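Local coordinates for protein glucose-1-phosphate thymidylyltransferase (Bacillus anthracis, PDB 4ECM) that catalyses the transfer of a thymidylyl group from dTTP to glucose 1-phosphate, giving dTDP-glucose and pyrophosphate, a step of dTDP-L-rhamnose biosynthesis, at residues V155-V160 against L232-M237. Numbering follows the deposited sequence.
Sequences VLLQSV and LTYNEM
Parallel pairing of strands 153-159 and 232-236 in the mixed sheet of this nucleotidyltransferase illustrates the rule that every second residue of one strand bonds to the two neighbours of its register mate. V155, opposite Y234, donates from N to T233 O and accepts at O a hydrogen bond from N235 N. L157, opposite E236, reaches N235 O with its N at 2.8 Å, and its O accepts an almost straight bond of 2.9 Å (177° at the hydrogen) from N of M237, just beyond the strand end. A CA-H...O contact from Y234 CA, 3.2 Å from V155 O, adds to the ladder. On one face, Y234 CG sits between its backbone N and carbonyl carbon (chi1 74°), which sets the ring beside L157, whose CD1 meets CD1 of Y234 obliquely at 3.5 Å. Next along, V155 CG2 packs against Y234 CB and V155 CG1 against L232 CD1. The other face carries L156 and N235; here the extended M237 chain runs across L156, bringing its CE tightly to L156 CD1, 3.4 Å away. Y142 of helix 140-147 packs on L156, N235 and M237, while K154 NZ bonds N235 OD1 and E145 OE1 bonds N235 ND2. I171 of strand 167-172 touches both L157 and Y234, and strand 190-198 pairs antiparallel along the far edge of strand 153-159.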
ATOM      1  N   VAL A 155      20.295 -31.968  -2.697  1.00 21.34           N
ATOM      2  CA  VAL A 155      18.988 -31.842  -2.060  1.00 21.40           C
ATOM      3  C   VAL A 155      19.152 -32.288  -0.616  1.00 22.25           C
ATOM      4  O   VAL A 155      20.066 -33.085  -0.299  1.00 22.01           O
ATOM      5  CB  VAL A 155      17.891 -32.669  -2.783  1.00 21.84           C
ATOM      6  CG1 VAL A 155      17.641 -32.096  -4.174  1.00 21.16           C
ATOM      7  CG2 VAL A 155      18.267 -34.158  -2.859  1.00 22.26           C
ATOM      8  N   LEU A 156      18.302 -31.744   0.254  1.00 21.50           N
ATOM      9  CA  LEU A 156      18.335 -32.029   1.687  1.00 21.78           C
ATOM     10  C   LEU A 156      17.045 -32.743   2.051  1.00 22.55           C
ATOM     11  O   LEU A 156      15.955 -32.262   1.730  1.00 21.93           O
ATOM     12  CB  LEU A 156      18.478 -30.739   2.486  1.00 21.47           C
ATOM     13  CG  LEU A 156      19.670 -29.852   2.100  1.00 26.19           C
ATOM     14  CD1 LEU A 156      19.781 -28.628   3.044  1.00 23.68           C
ATOM     15  CD2 LEU A 156      20.980 -30.647   2.082  1.00 23.92           C
ATOM     16  N   LEU A 157      17.177 -33.880   2.733  1.00 23.73           N
ATOM     17  CA  LEU A 157      16.040 -34.747   3.047  1.00 24.03           C
ATOM     18  C   LEU A 157      15.618 -34.737   4.511  1.00 24.52           C
ATOM     19  O   LEU A 157      16.436 -34.540   5.417  1.00 25.48           O
ATOM     20  CB  LEU A 157      16.359 -36.198   2.670  1.00 24.09           C
ATOM     21  CG  LEU A 157      16.893 -36.477   1.256  1.00 26.57           C
ATOM     22  CD1 LEU A 157      17.108 -37.992   1.065  1.00 25.19           C
ATOM     23  CD2 LEU A 157      15.959 -35.904   0.203  1.00 22.48           C
ATOM     24  N   GLN A 158      14.319 -34.948   4.712  1.00 23.61           N
ATOM     25  CA  GLN A 158      13.730 -35.071   6.032  1.00 24.38           C
ATOM     26  C   GLN A 158      12.770 -36.226   6.054  1.00 23.68           C
ATOM     27  O   GLN A 158      11.888 -36.318   5.210  1.00 23.71           O
ATOM     28  CB  GLN A 158      12.949 -33.827   6.419  1.00 25.03           C
ATOM     29  CG  GLN A 158      13.755 -32.821   7.163  1.00 33.85           C
ATOM     30  CD  GLN A 158      13.997 -33.212   8.627  1.00 35.64           C
ATOM     31  OE1 GLN A 158      14.955 -32.777   9.232  1.00 43.29           O
ATOM     32  NE2 GLN A 158      13.117 -34.002   9.182  1.00 40.88           N
ATOM     33  N   SER A 159      12.944 -37.109   7.030  0.50 24.62           N
ATOM     34  CA  SER A 159      12.038 -38.229   7.211  0.50 25.42           C
ATOM     35  C   SER A 159      10.786 -37.638   7.843  0.50 25.09           C
ATOM     36  O   SER A 159      10.882 -36.921   8.832  0.50 26.76           O
ATOM     37  CB  SER A 159      12.656 -39.286   8.116  0.50 24.93           C
ATOM     38  OG  SER A 159      11.784 -40.397   8.232  0.50 29.95           O
ATOM     39  N   VAL A 160       9.629 -37.889   7.242  1.00 25.09           N
ATOM     40  CA  VAL A 160       8.364 -37.335   7.738  1.00 25.43           C
ATOM     41  C   VAL A 160       7.254 -38.366   7.869  1.00 27.50           C
ATOM     42  O   VAL A 160       7.314 -39.448   7.274  1.00 26.32           O
ATOM     43  CB  VAL A 160       7.847 -36.195   6.803  1.00 26.94           C
ATOM     44  CG1 VAL A 160       8.867 -35.020   6.724  1.00 26.15           C
ATOM     45  CG2 VAL A 160       7.533 -36.724   5.406  1.00 22.44           C
ATOM     46  N   LEU A 232      23.715 -35.531  -8.871  1.00 25.63           N
ATOM     47  CA  LEU A 232      22.880 -35.120  -7.743  1.00 26.14           C
ATOM     48  C   LEU A 232      23.356 -35.830  -6.458  1.00 26.21           C
ATOM     49  O   LEU A 232      23.501 -37.044  -6.464  1.00 28.11           O
ATOM     50  CB  LEU A 232      21.419 -35.501  -7.972  1.00 25.10           C
ATOM     51  CG  LEU A 232      20.491 -35.121  -6.796  1.00 24.38           C
ATOM     52  CD1 LEU A 232      20.429 -33.613  -6.657  1.00 16.81           C
ATOM     53  CD2 LEU A 232      19.078 -35.698  -6.970  1.00 22.93           C
ATOM     54  N   THR A 233      23.602 -35.071  -5.383  1.00 24.18           N
ATOM     55  CA  THR A 233      23.963 -35.646  -4.090  1.00 23.21           C
ATOM     56  C   THR A 233      22.875 -35.288  -3.100  1.00 24.09           C
ATOM     57  O   THR A 233      22.024 -34.442  -3.383  1.00 22.53           O
ATOM     58  CB  THR A 233      25.332 -35.138  -3.542  1.00 24.18           C
ATOM     59  OG1 THR A 233      25.279 -33.719  -3.310  1.00 24.03           O
ATOM     60  CG2 THR A 233      26.509 -35.494  -4.518  1.00 20.25           C
ATOM     61  N   TYR A 234      22.876 -35.942  -1.943  1.00 24.83           N
ATOM     62  CA  TYR A 234      21.918 -35.607  -0.914  1.00 24.91           C
ATOM     63  C   TYR A 234      22.498 -35.748   0.474  1.00 25.59           C
ATOM     64  O   TYR A 234      23.509 -36.419   0.689  1.00 25.49           O
ATOM     65  CB  TYR A 234      20.675 -36.483  -1.002  1.00 25.28           C
ATOM     66  CG  TYR A 234      20.887 -37.889  -0.522  1.00 27.34           C
ATOM     67  CD1 TYR A 234      20.591 -38.248   0.793  1.00 26.75           C
ATOM     68  CD2 TYR A 234      21.392 -38.867  -1.375  1.00 27.84           C
ATOM     69  CE1 TYR A 234      20.793 -39.555   1.244  1.00 27.14           C
ATOM     70  CE2 TYR A 234      21.588 -40.162  -0.941  1.00 29.40           C
ATOM     71  CZ  TYR A 234      21.289 -40.503   0.372  1.00 28.49           C
ATOM     72  OH  TYR A 234      21.494 -41.790   0.800  1.00 29.31           O
ATOM     73  N   ASN A 235      21.830 -35.089   1.407  1.00 25.85           N
ATOM     74  CA  ASN A 235      22.151 -35.182   2.812  1.00 26.91           C
ATOM     75  C   ASN A 235      20.856 -35.236   3.599  1.00 27.11           C
ATOM     76  O   ASN A 235      19.879 -34.579   3.247  1.00 26.38           O
ATOM     77  CB  ASN A 235      22.950 -33.982   3.308  1.00 27.07           C
ATOM     78  CG  ASN A 235      24.257 -33.809   2.597  1.00 27.85           C
ATOM     79  OD1 ASN A 235      24.296 -33.378   1.443  1.00 29.90           O
ATOM     80  ND2 ASN A 235      25.352 -34.070   3.305  1.00 22.42           N
ATOM     81  N   GLU A 236      20.853 -36.029   4.659  1.00 28.65           N
ATOM     82  CA  GLU A 236      19.723 -36.091   5.544  1.00 29.85           C
ATOM     83  C   GLU A 236      19.943 -35.025   6.590  1.00 28.48           C
ATOM     84  O   GLU A 236      21.017 -34.935   7.162  1.00 29.85           O
ATOM     85  CB  GLU A 236      19.636 -37.454   6.216  1.00 31.72           C
ATOM     86  CG  GLU A 236      19.459 -38.600   5.243  1.00 36.53           C
ATOM     87  CD  GLU A 236      19.252 -39.941   5.950  1.00 41.20           C
ATOM     88  OE1 GLU A 236      18.450 -40.003   6.919  1.00 38.39           O
ATOM     89  OE2 GLU A 236      19.875 -40.929   5.503  1.00 40.92           O
ATOM     90  N   MET A 237      18.927 -34.216   6.830  1.00 28.02           N
ATOM     91  CA  MET A 237      19.004 -33.152   7.817  1.00 28.87           C
ATOM     92  C   MET A 237      18.934 -33.714   9.207  1.00 28.04           C
ATOM     93  O   MET A 237      18.416 -34.806   9.404  1.00 28.59           O
ATOM     94  CB  MET A 237      17.842 -32.172   7.651  1.00 29.29           C
ATOM     95  CG  MET A 237      17.968 -31.245   6.443  1.00 32.58           C
ATOM     96  SD  MET A 237      16.627 -30.046   6.432  1.00 38.52           S
ATOM     97  CE  MET A 237      17.229 -28.909   5.208  1.00 45.75           C
TER